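Local coordinates for bromodomain factor 2 protein (PDB 6NIM) that probably recognises acetylated lysines, as on histone tails, through its bromodomain, in the parasite Trypanosoma cruzi, at residues 22-27 against 32-37. Sequence-based numbering, arbitrary orientation.
Sequences QLWDKD and FHHPIS. With SO4 (sulfate ion), chain D.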
loop_
_atom_site.group_PDB
_atom_site.type_symbol
_atom_site.label_atom_id
_atom_site.label_comp_id
_atom_site.label_asym_id
_atom_site.label_seq_id
_atom_site.Cartn_x
_atom_site.Cartn_y
_atom_site.Cartn_z
ATOM N N GLN A 22 -18.177 1.875 -10.707
ATOM C CA GLN A 22 -18.900 2.570 -9.611
ATOM C C GLN A 22 -18.006 3.707 -9.119
ATOM O O GLN A 22 -18.527 4.792 -8.870
ATOM C CB GLN A 22 -19.223 1.635 -8.444
ATOM C CG GLN A 22 -20.315 0.611 -8.719
ATOM C CD GLN A 22 -21.686 1.209 -8.945
ATOM O OE1 GLN A 22 -22.167 2.018 -8.160
ATOM N NE2 GLN A 22 -22.366 0.769 -9.996
ATOM N N LEU A 23 -16.688 3.450 -8.994
ATOM C CA LEU A 23 -15.709 4.464 -8.526
ATOM C C LEU A 23 -15.622 5.585 -9.563
ATOM O O LEU A 23 -15.503 6.748 -9.167
ATOM C CB LEU A 23 -14.340 3.806 -8.286
ATOM C CG LEU A 23 -14.284 2.803 -7.130
ATOM C CD1 LEU A 23 -12.899 2.201 -7.044
ATOM C CD2 LEU A 23 -14.674 3.421 -5.780
ATOM N N TRP A 24 -15.590 5.238 -10.850
ATOM C CA TRP A 24 -15.589 6.217 -11.956
ATOM C C TRP A 24 -16.733 7.226 -11.776
ATOM O O TRP A 24 -16.478 8.411 -11.883
ATOM C CB TRP A 24 -15.694 5.463 -13.280
ATOM C CG TRP A 24 -15.591 6.336 -14.483
ATOM C CD1 TRP A 24 -16.587 7.086 -15.039
ATOM C CD2 TRP A 24 -14.437 6.488 -15.329
ATOM N NE1 TRP A 24 -16.121 7.712 -16.162
ATOM C CE2 TRP A 24 -14.812 7.373 -16.362
ATOM C CE3 TRP A 24 -13.132 5.972 -15.307
ATOM C CZ2 TRP A 24 -13.914 7.775 -17.350
ATOM C CZ3 TRP A 24 -12.256 6.358 -16.287
ATOM C CH2 TRP A 24 -12.642 7.250 -17.290
ATOM N N ASP A 25 -17.948 6.742 -11.529
ATOM C CA ASP A 25 -19.187 7.558 -11.468
ATOM C C ASP A 25 -19.207 8.365 -10.170
ATOM O O ASP A 25 -19.773 9.470 -10.164
ATOM C CB ASP A 25 -20.420 6.683 -11.599
ATOM C CG ASP A 25 -20.697 6.221 -13.026
ATOM O OD1 ASP A 25 -20.058 6.742 -13.934
ATOM O OD2 ASP A 25 -21.519 5.321 -13.199
ATOM N N LYS A 26 -18.556 7.866 -9.126
ATOM C CA LYS A 26 -18.506 8.569 -7.824
ATOM C C LYS A 26 -17.368 9.583 -7.803
ATOM O O LYS A 26 -17.303 10.361 -6.801
ATOM C CB LYS A 26 -18.389 7.546 -6.688
ATOM C CG LYS A 26 -19.687 6.802 -6.412
ATOM C CD LYS A 26 -19.522 5.687 -5.394
ATOM C CE LYS A 26 -20.498 4.542 -5.588
ATOM N NZ LYS A 26 -21.807 4.794 -4.936
ATOM N N ASP A 27 -16.474 9.555 -8.801
ATOM C CA ASP A 27 -15.325 10.488 -8.926
ATOM C C ASP A 27 -15.819 11.834 -9.500
ATOM O O ASP A 27 -15.612 12.093 -10.665
ATOM C CB ASP A 27 -14.213 9.865 -9.773
ATOM C CG ASP A 27 -12.978 10.731 -9.963
ATOM O OD1 ASP A 27 -12.894 11.831 -9.334
ATOM O OD2 ASP A 27 -12.119 10.336 -10.764
ATOM N N PHE A 32 -9.457 10.763 -10.837
ATOM C CA PHE A 32 -8.975 9.363 -10.912
ATOM C C PHE A 32 -9.250 8.754 -12.301
ATOM O O PHE A 32 -8.969 7.564 -12.491
ATOM C CB PHE A 32 -9.676 8.510 -9.852
ATOM C CG PHE A 32 -9.445 8.892 -8.411
ATOM C CD1 PHE A 32 -8.162 9.009 -7.888
ATOM C CD2 PHE A 32 -10.528 9.127 -7.574
ATOM C CE1 PHE A 32 -7.967 9.337 -6.557
ATOM C CE2 PHE A 32 -10.329 9.438 -6.239
ATOM C CZ PHE A 32 -9.056 9.548 -5.736
ATOM N N HIS A 33 -9.804 9.510 -13.246
ATOM C CA HIS A 33 -10.254 8.914 -14.528
ATOM C C HIS A 33 -9.047 8.528 -15.389
ATOM O O HIS A 33 -9.157 7.540 -16.119
ATOM C CB HIS A 33 -11.258 9.808 -15.272
ATOM C CG HIS A 33 -12.633 9.793 -14.709
ATOM N ND1 HIS A 33 -13.682 10.468 -15.313
ATOM C CD2 HIS A 33 -13.136 9.227 -13.591
ATOM C CE1 HIS A 33 -14.771 10.324 -14.590
ATOM N NE2 HIS A 33 -14.466 9.550 -13.533
ATOM N N HIS A 34 -7.972 9.320 -15.384
ATOM C CA HIS A 34 -6.879 9.221 -16.387
ATOM C C HIS A 34 -5.521 9.373 -15.720
ATOM O O HIS A 34 -5.421 9.988 -14.660
ATOM C CB HIS A 34 -7.101 10.256 -17.499
ATOM C CG HIS A 34 -8.371 10.013 -18.243
ATOM N ND1 HIS A 34 -8.528 8.950 -19.130
ATOM C CD2 HIS A 34 -9.539 10.683 -18.239
ATOM C CE1 HIS A 34 -9.758 8.965 -19.601
ATOM N NE2 HIS A 34 -10.388 10.027 -19.090
ATOM N N PRO A 35 -4.447 8.810 -16.315
ATOM C CA PRO A 35 -3.082 9.047 -15.849
ATOM C C PRO A 35 -2.759 10.542 -15.756
ATOM O O PRO A 35 -3.228 11.325 -16.566
ATOM C CB PRO A 35 -2.180 8.399 -16.923
ATOM C CG PRO A 35 -3.075 7.408 -17.616
ATOM C CD PRO A 35 -4.476 7.947 -17.516
ATOM N N ILE A 36 -2.018 10.916 -14.724
ATOM C CA ILE A 36 -1.600 12.329 -14.531
ATOM C C ILE A 36 -0.435 12.550 -15.486
ATOM O O ILE A 36 0.460 11.721 -15.466
ATOM C CB ILE A 36 -1.228 12.597 -13.065
ATOM C CG1 ILE A 36 -2.357 12.192 -12.106
ATOM C CG2 ILE A 36 -0.817 14.056 -12.879
ATOM C CD1 ILE A 36 -3.635 12.943 -12.330
ATOM N N SER A 37 -0.460 13.576 -16.329
ATOM C CA SER A 37 0.686 13.841 -17.230
ATOM C C SER A 37 1.581 14.919 -16.607
ATOM O O SER A 37 1.040 15.871 -16.003
ATOM C CB SER A 37 0.250 14.206 -18.626
ATOM O OG SER A 37 -0.138 15.560 -18.698
HETATM S S SO4 D . -13.826 11.964 -18.488
HETATM O O1 SO4 D . -13.687 11.190 -19.687
HETATM O O2 SO4 D . -12.746 11.648 -17.590
HETATM O O3 SO4 D . -15.098 11.654 -17.852
HETATM O O4 SO4 D . -13.773 13.367 -18.801
#
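W24 and H33 stack face to face. The imidazole lies over the five-membered ring of the indole, with centroids 3.6 Å apart and planes only 4° from parallel. H33 CB continues the overlap and makes a CH-pi contact over the six-membered ring. With CG of W24 anti to the backbone N (chi1 -175°), the indole lies alongside H33.

The same histidine is held at its edge. H33 NE2 donates to W24 O at 2.8 Å, nearly straight at 164°. The acceptor lies close to the imidazole plane, so the bond and the stack together fix the ring's rotation. That carbonyl belongs to the last turn of the helix.

D27 ties down the start of the loop segment. F32 N donates to D27 OD2 at 2.7 Å, on the syn side of the carboxylate. D27 OD1 takes bonds from M31 N and Q96 NE2. The buried carboxylate is thus gripped through both oxygens.

The outer side is looser. H34 is exposed and forms an offset edge-to-face pair with the W24 six-membered ring, whose edge is directed to the H34 face, with centroids 5.7 Å apart. A sulfate ion, probably from the crystallisation liquor, sits beside both histidines. H33 ND1 donates to its O2 at 2.7 Å, while the bond from H34 NE2 to that O2 is weak, at 3.2 Å. If both ring nitrogens donate, H33 is probably the doubly protonated imidazolium, which the sulfate's charge would favour.

The contact fastens the first part of the ZA loop, which runs from helix 13-26 to helix 54-62 and includes the short helix 44-47, against the helix it leaves. W24 and F32 also touch L54 of helix 54-62. F32 also reaches into the helical bundle, against M79 and A83 of helix 69-86 and F100 of helix 92-110.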